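Local coordinates for SNF1-like protein kinase ssp2 (Schizosaccharomyces pombe, PDB 2QRD) that probably phosphorylates serine and threonine residues of target proteins as the catalytic subunit of a yeast AMP-activated protein kinase, whose adenylate sensor binds ADP and ATP, at residues 30-34 against 58-62; 94-99 against 119-123; 23-27 against 55-59. Residues are numbered along the deposited sequence.

Interaction 1: residues 30-34 against 58-62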
loop_
_atom_site.group_PDB
_atom_site.type_symbol
_atom_site.label_atom_id
_atom_site.label_comp_id
_atom_site.label_asym_id
_atom_site.label_seq_id
_atom_site.Cartn_x
_atom_site.Cartn_y
_atom_site.Cartn_z
ATOM N N VAL A 30 -6.153 31.487 1.784
ATOM C CA VAL A 30 -5.755 30.628 0.674
ATOM C C VAL A 30 -4.650 31.265 -0.186
ATOM O O VAL A 30 -3.666 30.585 -0.541
ATOM C CB VAL A 30 -6.965 30.234 -0.217
ATOM C CG1 VAL A 30 -6.501 29.450 -1.418
ATOM C CG2 VAL A 30 -7.982 29.449 0.576
ATOM N N TYR A 31 -4.793 32.551 -0.504
ATOM C CA TYR A 31 -3.794 33.261 -1.316
ATOM C C TYR A 31 -2.495 33.423 -0.563
ATOM O O TYR A 31 -1.412 33.339 -1.134
ATOM C CB TYR A 31 -4.304 34.638 -1.734
ATOM C CG TYR A 31 -5.062 34.662 -3.045
ATOM C CD1 TYR A 31 -6.380 35.096 -3.096
ATOM C CD2 TYR A 31 -4.459 34.259 -4.241
ATOM C CE1 TYR A 31 -7.083 35.146 -4.318
ATOM C CE2 TYR A 31 -5.165 34.288 -5.464
ATOM C CZ TYR A 31 -6.468 34.747 -5.490
ATOM O OH TYR A 31 -7.177 34.778 -6.673
ATOM N N ARG A 32 -2.608 33.655 0.734
ATOM C CA ARG A 32 -1.429 33.781 1.573
ATOM C C ARG A 32 -0.667 32.457 1.675
ATOM O O ARG A 32 0.553 32.435 1.539
ATOM C CB ARG A 32 -1.790 34.371 2.946
ATOM C CG ARG A 32 -1.957 35.876 2.905
ATOM C CD ARG A 32 -2.347 36.465 4.256
ATOM N NE ARG A 32 -2.180 37.926 4.279
ATOM C CZ ARG A 32 -2.836 38.758 5.088
ATOM N NH1 ARG A 32 -3.738 38.273 5.939
ATOM N NH2 ARG A 32 -2.610 40.075 5.033
ATOM N N ALA A 33 -1.398 31.370 1.889
ATOM C CA ALA A 33 -0.848 30.008 1.865
ATOM C C ALA A 33 -0.186 29.610 0.511
ATOM O O ALA A 33 0.888 29.007 0.506
ATOM C CB ALA A 33 -1.940 29.031 2.198
ATOM N N LEU A 34 -0.840 29.924 -0.617
ATOM C CA LEU A 34 -0.270 29.720 -1.954
ATOM C C LEU A 34 1.052 30.465 -2.115
ATOM O O LEU A 34 2.015 29.922 -2.646
ATOM C CB LEU A 34 -1.255 30.154 -3.048
ATOM C CG LEU A 34 -2.525 29.303 -3.268
ATOM C CD1 LEU A 34 -3.469 30.023 -4.248
ATOM C CD2 LEU A 34 -2.211 27.915 -3.789
ATOM N N ILE A 58 -9.586 29.831 -8.274
ATOM C CA ILE A 58 -8.174 30.213 -8.398
ATOM C C ILE A 58 -7.457 29.129 -9.227
ATOM O O ILE A 58 -7.552 27.934 -8.896
ATOM C CB ILE A 58 -7.467 30.327 -6.999
ATOM C CG1 ILE A 58 -8.188 31.344 -6.100
ATOM C CG2 ILE A 58 -5.955 30.617 -7.144
ATOM C CD1 ILE A 58 -7.911 31.179 -4.567
ATOM N N LYS A 59 -6.742 29.546 -10.281
ATOM C CA LYS A 59 -5.835 28.627 -10.964
ATOM C C LYS A 59 -4.402 28.867 -10.496
ATOM O O LYS A 59 -3.924 29.990 -10.476
ATOM C CB LYS A 59 -5.979 28.691 -12.493
ATOM C CG LYS A 59 -7.353 28.231 -12.981
ATOM C CD LYS A 59 -7.312 27.634 -14.343
ATOM C CE LYS A 59 -8.736 27.549 -14.937
ATOM N NZ LYS A 59 -8.901 26.445 -15.965
ATOM N N SER A 60 -3.720 27.811 -10.104
ATOM C CA SER A 60 -2.385 27.990 -9.554
ATOM C C SER A 60 -1.370 27.167 -10.345
ATOM O O SER A 60 -1.687 26.091 -10.880
ATOM C CB SER A 60 -2.344 27.630 -8.058
ATOM O OG SER A 60 -2.627 26.254 -7.871
ATOM N N ARG A 61 -0.167 27.703 -10.453
ATOM C CA ARG A 61 0.945 26.982 -11.045
ATOM C C ARG A 61 2.048 26.811 -9.999
ATOM O O ARG A 61 2.392 27.759 -9.282
ATOM C CB ARG A 61 1.460 27.717 -12.279
ATOM C CG ARG A 61 2.318 26.860 -13.153
ATOM C CD ARG A 61 2.822 27.650 -14.326
ATOM N NE ARG A 61 3.493 28.859 -13.873
ATOM C CZ ARG A 61 3.732 29.908 -14.640
ATOM N NH1 ARG A 61 3.354 29.873 -15.911
ATOM N NH2 ARG A 61 4.343 30.985 -14.134
ATOM N N TRP A 62 2.587 25.602 -9.931
ATOM C CA TRP A 62 3.591 25.215 -8.934
ATOM C C TRP A 62 4.795 24.617 -9.656
ATOM O O TRP A 62 4.646 23.706 -10.508
ATOM C CB TRP A 62 3.039 24.122 -8.013
ATOM C CG TRP A 62 1.781 24.436 -7.215
ATOM C CD1 TRP A 62 0.505 24.682 -7.693
ATOM C CD2 TRP A 62 1.677 24.466 -5.793
ATOM N NE1 TRP A 62 -0.368 24.901 -6.644
ATOM C CE2 TRP A 62 0.322 24.761 -5.470
ATOM C CE3 TRP A 62 2.603 24.288 -4.756
ATOM C CZ2 TRP A 62 -0.125 24.881 -4.154
ATOM C CZ3 TRP A 62 2.154 24.394 -3.434
ATOM C CH2 TRP A 62 0.804 24.704 -3.147
#
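Residues 30-34 of helix 23-37 lie over residues 58-62 of strand 57-63, nearly parallel to them. The two short axes make an angle of 11° and come within 11.3 Å. No hydrogen bond crosses the gap; side chains fill it. Ile58 points toward the helix, with chi1 m and chi2 t. This rotamer extends Ile58 CD1 over one face of the Tyr31 ring, 4.1 Å from its centroid, as a CH-pi contact. The same Ile58 CD1 lies 3.9 Å from Val30 CG1. Tyr31 leaves the helix sideways, and its ring swings round so that OH reaches 3.6 Å from Ile58 CG1. That hydroxyl is hydrogen-bonded to Thr42 O. Leu34, in the m,t rotamer, spreads its two methyls along the strand: CD1 is 3.9 Å from Ile58 CG2, and CD2 is 3.7 Å from Trp62 CZ2. Trp62 NE1 donates to Ser60 OG at 2.9 Å, and Ser60 OG is also hydrogen-bonded to Ile78 O of strand 74-84. The contact is a buried helix-on-sheet layer of the KA1-like domain. Strand 57-63 runs between strands 74-84 and 40-41, Trp62 also touches Leu126 of helix 123-136, and Ala33 packs helix 23-37 against that same helix.

Interaction 2: residues 94-99 against 119-123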
loop_
_atom_site.group_PDB
_atom_site.type_symbol
_atom_site.label_atom_id
_atom_site.label_comp_id
_atom_site.label_asym_id
_atom_site.label_seq_id
_atom_site.Cartn_x
_atom_site.Cartn_y
_atom_site.Cartn_z
ATOM N N VAL A 94 -9.888 21.142 -4.404
ATOM C CA VAL A 94 -8.526 21.253 -4.934
ATOM C C VAL A 94 -8.355 20.104 -5.922
ATOM O O VAL A 94 -8.479 18.915 -5.543
ATOM C CB VAL A 94 -7.422 21.128 -3.822
ATOM C CG1 VAL A 94 -6.019 21.184 -4.442
ATOM C CG2 VAL A 94 -7.573 22.200 -2.720
ATOM N N LYS A 95 -8.095 20.453 -7.182
ATOM C CA LYS A 95 -8.027 19.468 -8.238
ATOM C C LYS A 95 -6.820 19.597 -9.163
ATOM O O LYS A 95 -6.331 20.692 -9.459
ATOM C CB LYS A 95 -9.306 19.489 -9.073
ATOM C CG LYS A 95 -9.407 20.645 -10.037
ATOM C CD LYS A 95 -10.346 20.348 -11.181
ATOM C CE LYS A 95 -11.067 21.648 -11.561
ATOM N NZ LYS A 95 -11.325 21.811 -13.014
ATOM N N SER A 96 -6.357 18.450 -9.642
ATOM C CA SER A 96 -5.219 18.450 -10.540
ATOM C C SER A 96 -5.663 18.764 -11.964
ATOM O O SER A 96 -6.600 18.141 -12.484
ATOM C CB SER A 96 -4.475 17.121 -10.470
ATOM O OG SER A 96 -3.330 17.167 -11.307
ATOM N N ASN A 97 -4.990 19.745 -12.581
ATOM C CA ASN A 97 -5.097 19.982 -14.021
ATOM C C ASN A 97 -3.880 19.482 -14.801
ATOM O O ASN A 97 -3.703 19.808 -15.970
ATOM C CB ASN A 97 -5.402 21.464 -14.313
ATOM C CG ASN A 97 -6.879 21.825 -14.075
ATOM O OD1 ASN A 97 -7.213 22.889 -13.559
ATOM N ND2 ASN A 97 -7.761 20.927 -14.469
ATOM N N GLY A 98 -3.029 18.687 -14.162
ATOM C CA GLY A 98 -1.896 18.105 -14.884
ATOM C C GLY A 98 -0.500 18.690 -14.661
ATOM O O GLY A 98 -0.305 19.626 -13.865
ATOM N N TYR A 99 0.462 18.114 -15.385
ATOM C CA TYR A 99 1.867 18.490 -15.329
ATOM C C TYR A 99 2.355 18.742 -16.726
ATOM O O TYR A 99 1.982 18.031 -17.670
ATOM C CB TYR A 99 2.718 17.384 -14.706
ATOM C CG TYR A 99 2.053 16.687 -13.529
ATOM C CD1 TYR A 99 1.897 17.333 -12.298
ATOM C CD2 TYR A 99 1.590 15.374 -13.655
ATOM C CE1 TYR A 99 1.253 16.682 -11.236
ATOM C CE2 TYR A 99 0.970 14.725 -12.619
ATOM C CZ TYR A 99 0.800 15.378 -11.417
ATOM O OH TYR A 99 0.191 14.704 -10.413
ATOM N N SER A 119 -0.807 10.402 -13.278
ATOM C CA SER A 119 -0.471 10.176 -11.862
ATOM C C SER A 119 -0.992 11.199 -10.861
ATOM O O SER A 119 -1.103 12.371 -11.194
ATOM C CB SER A 119 1.027 10.068 -11.715
ATOM O OG SER A 119 1.373 9.787 -10.384
ATOM N N SER A 120 -1.301 10.747 -9.635
ATOM C CA SER A 120 -1.720 11.622 -8.515
ATOM C C SER A 120 -0.536 12.304 -7.841
ATOM O O SER A 120 -0.701 13.135 -6.942
ATOM C CB SER A 120 -2.458 10.813 -7.425
ATOM O OG SER A 120 -3.664 10.238 -7.898
ATOM N N PHE A 121 0.659 11.905 -8.234
ATOM C CA PHE A 121 1.896 12.519 -7.769
ATOM C C PHE A 121 2.612 13.231 -8.923
ATOM O O PHE A 121 2.673 12.694 -10.018
ATOM C CB PHE A 121 2.782 11.444 -7.146
ATOM C CG PHE A 121 2.229 10.913 -5.876
ATOM C CD1 PHE A 121 1.419 9.787 -5.865
ATOM C CD2 PHE A 121 2.481 11.566 -4.669
ATOM C CE1 PHE A 121 0.901 9.299 -4.649
ATOM C CE2 PHE A 121 1.966 11.095 -3.482
ATOM C CZ PHE A 121 1.178 9.958 -3.472
ATOM N N PRO A 122 3.207 14.413 -8.675
ATOM C CA PRO A 122 3.399 15.138 -7.420
ATOM C C PRO A 122 2.200 15.912 -6.879
ATOM O O PRO A 122 2.314 16.589 -5.856
ATOM C CB PRO A 122 4.541 16.085 -7.768
ATOM C CG PRO A 122 4.377 16.337 -9.192
ATOM C CD PRO A 122 3.927 15.064 -9.783
ATOM N N PHE A 123 1.063 15.805 -7.547
ATOM C CA PHE A 123 -0.115 16.538 -7.155
ATOM C C PHE A 123 -0.385 16.456 -5.650
ATOM O O PHE A 123 -0.489 17.498 -5.002
ATOM C CB PHE A 123 -1.347 16.062 -7.943
ATOM C CG PHE A 123 -2.668 16.523 -7.348
ATOM C CD1 PHE A 123 -2.974 17.886 -7.249
ATOM C CD2 PHE A 123 -3.593 15.593 -6.882
ATOM C CE1 PHE A 123 -4.206 18.304 -6.720
ATOM C CE2 PHE A 123 -4.800 16.010 -6.338
ATOM C CZ PHE A 123 -5.098 17.362 -6.269
HETATM O O HOH W 1 -2.953 14.490 -12.107
#
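This is a buried strand-to-loop contact. It joins strand 89-101 of the antiparallel sheet to the turn that leads into helix 123-136. Tyr99 and Phe123 do most of the work. Tyr99 OH donates to Ser119 O at 2.8 Å and accepts from Phe123 N at 3.2 Å, so one hydroxyl holds both ends of the turn. Pro122 follows a cis peptide bond, and its CD sits over a face of the Tyr99 ring, 3.8 Å from the centroid, as a CH-pi contact. The Phe123 ring turns one face to Ser96 and its edge to Val94 O. Ser96 CB stands 3.7 Å from the Phe123 ring centroid, over the face, and Val94 CG1 is 4.1 Å from Phe123 CE1. A water links the segments as well: it lies 2.8 Å from Ser96 OG and donates to Ser119 O at 3.0 Å. Lys95 points away and forms a salt bridge with Glu79. Other chains adjoin the contact: Asn62 of the SPCC1919.03c chain packs on Ser96 and Phe123, and an aromatic side chain of Protein C1556.08c meets the Phe121 ring. Two ST turns shape the backbone. Ser96 OG accepts from Gly98 N at 3.2 Å, and Ser119 OG accepts from Phe121 N at 3.1 Å. Strand, connecting loop and C-terminal helix in this order fit the KA1-like fold, in which the last helix packs on the sheet.

Interaction 3: residues 23-27 against 55-59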
loop_
_atom_site.group_PDB
_atom_site.type_symbol
_atom_site.label_atom_id
_atom_site.label_comp_id
_atom_site.label_asym_id
_atom_site.label_seq_id
_atom_site.Cartn_x
_atom_site.Cartn_y
_atom_site.Cartn_z
ATOM N N ALA A 23 -15.973 34.105 3.801
ATOM C CA ALA A 23 -15.441 33.605 2.525
ATOM C C ALA A 23 -14.331 34.487 1.930
ATOM O O ALA A 23 -13.346 33.948 1.423
ATOM C CB ALA A 23 -16.568 33.368 1.521
ATOM N N PRO A 24 -14.469 35.841 2.002
ATOM C CA PRO A 24 -13.328 36.686 1.651
ATOM C C PRO A 24 -12.125 36.554 2.616
ATOM O O PRO A 24 -10.981 36.692 2.173
ATOM C CB PRO A 24 -13.914 38.097 1.686
ATOM C CG PRO A 24 -15.380 37.904 1.585
ATOM C CD PRO A 24 -15.631 36.673 2.354
ATOM N N GLU A 25 -12.366 36.275 3.900
ATOM C CA GLU A 25 -11.251 35.999 4.816
ATOM C C GLU A 25 -10.541 34.668 4.510
ATOM O O GLU A 25 -9.312 34.559 4.636
ATOM C CB GLU A 25 -11.682 36.079 6.289
ATOM C CG GLU A 25 -11.911 37.513 6.785
ATOM C CD GLU A 25 -12.590 37.573 8.167
ATOM O OE1 GLU A 25 -12.542 36.539 8.900
ATOM O OE2 GLU A 25 -13.166 38.645 8.517
ATOM N N ILE A 26 -11.336 33.669 4.122
ATOM C CA ILE A 26 -10.840 32.378 3.692
ATOM C C ILE A 26 -10.075 32.526 2.374
ATOM O O ILE A 26 -8.993 31.966 2.220
ATOM C CB ILE A 26 -11.995 31.341 3.531
ATOM C CG1 ILE A 26 -12.642 31.017 4.883
ATOM C CG2 ILE A 26 -11.484 30.050 2.902
ATOM C CD1 ILE A 26 -14.010 30.353 4.748
ATOM N N LEU A 27 -10.649 33.262 1.420
ATOM C CA LEU A 27 -9.983 33.493 0.146
ATOM C C LEU A 27 -8.592 34.128 0.365
ATOM O O LEU A 27 -7.603 33.606 -0.151
ATOM C CB LEU A 27 -10.874 34.306 -0.808
ATOM C CG LEU A 27 -10.391 34.469 -2.258
ATOM C CD1 LEU A 27 -10.154 33.110 -2.948
ATOM C CD2 LEU A 27 -11.339 35.368 -3.080
ATOM N N MET A 55 -14.187 35.001 -8.492
ATOM C CA MET A 55 -13.056 35.268 -7.596
ATOM C C MET A 55 -12.715 34.073 -6.690
ATOM O O MET A 55 -11.586 33.966 -6.222
ATOM C CB MET A 55 -13.263 36.584 -6.802
ATOM C CG MET A 55 -14.151 36.517 -5.563
ATOM S SD MET A 55 -14.253 38.126 -4.768
ATOM C CE MET A 55 -14.465 37.737 -3.038
ATOM N N TYR A 56 -13.681 33.178 -6.480
ATOM C CA TYR A 56 -13.472 31.964 -5.654
ATOM C C TYR A 56 -12.925 30.750 -6.424
ATOM O O TYR A 56 -12.713 29.708 -5.853
ATOM C CB TYR A 56 -14.742 31.596 -4.880
ATOM C CG TYR A 56 -15.149 32.659 -3.891
ATOM C CD1 TYR A 56 -16.238 33.471 -4.133
ATOM C CD2 TYR A 56 -14.416 32.875 -2.724
ATOM C CE1 TYR A 56 -16.594 34.472 -3.246
ATOM C CE2 TYR A 56 -14.773 33.885 -1.808
ATOM C CZ TYR A 56 -15.869 34.665 -2.070
ATOM O OH TYR A 56 -16.251 35.663 -1.178
ATOM N N THR A 57 -12.715 30.919 -7.728
ATOM C CA THR A 57 -11.994 29.973 -8.586
ATOM C C THR A 57 -10.580 30.538 -8.816
ATOM O O THR A 57 -10.410 31.616 -9.433
ATOM C CB THR A 57 -12.721 29.821 -9.944
ATOM O OG1 THR A 57 -14.090 29.492 -9.711
ATOM C CG2 THR A 57 -12.088 28.742 -10.816
ATOM N N ILE A 58 -9.586 29.831 -8.274
ATOM C CA ILE A 58 -8.174 30.213 -8.398
ATOM C C ILE A 58 -7.457 29.129 -9.227
ATOM O O ILE A 58 -7.552 27.934 -8.896
ATOM C CB ILE A 58 -7.467 30.327 -6.999
ATOM C CG1 ILE A 58 -8.188 31.344 -6.100
ATOM C CG2 ILE A 58 -5.955 30.617 -7.144
ATOM C CD1 ILE A 58 -7.911 31.179 -4.567
ATOM N N LYS A 59 -6.742 29.546 -10.281
ATOM C CA LYS A 59 -5.835 28.627 -10.964
ATOM C C LYS A 59 -4.402 28.867 -10.496
ATOM O O LYS A 59 -3.924 29.990 -10.476
ATOM C CB LYS A 59 -5.979 28.691 -12.493
ATOM C CG LYS A 59 -7.353 28.231 -12.981
ATOM C CD LYS A 59 -7.312 27.634 -14.343
ATOM C CE LYS A 59 -8.736 27.549 -14.937
ATOM N NZ LYS A 59 -8.901 26.445 -15.965
#
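Leu27 overlaps Met55, Tyr56 and Ile58 and is the most covered residue of this contact. It belongs to the first turns of helix 23-37, which pack on the entry to strand 57-63 in the KA1-like fold, an antiparallel sheet with helices on it. Residues 55-56 form the end of a 3-10 segment, and the strand starts just after. Leu27 points toward it, in the t,p rotamer. Leu27 CD2 is 3.9 Å from Met55 CE and 4.0 Å from Tyr56 CE2. The side chain thus fits between the methionine end and the tyrosine ring on one hand and the isoleucine on the other. Tyr56 leans back over the start of the helix. The edge of the Tyr56 ring meets Ala23 O, 3.5 Å from Tyr56 CE2; Ala23 CB is 3.8 Å from Tyr56 CE2. Ala23 O accepts the helix hydrogen bond from Leu27 N at 2.8 Å. Pro24 CG is 3.7 Å from Tyr56 OH. Tyr56 OH is hydrogen-bonded to Pro26 O of the SPCC1919.03c chain, so this end of the helix also lies at a subunit interface. No hydrogen bond joins the two segments. The tightest apolar touch is Leu27 CD1 to Ile58 CD1, at 3.4 Å.

From the N terminus, helix 23-37 comes first. The chain then comes back to lay strand 57-63 alongside it, in nearly the same direction, and closes two loops. Interaction 3 joins residues 23-27 to 55-59, and interaction 1 joins 30-34 to 58-62. Both loops end on the same stretch, where residues 55-59 and 58-62 overlap. They share Ile58, which touches both parts of the helix, and their centres are 10 Å apart. Interaction 2 follows in series, closing a separate loop from strand 89-101 to residues 119-123. Its centre is 14 Å from that of interaction 1 and 20 Å from that of interaction 3. All three reach the same sheet, so the two long helices are tied to it at different places.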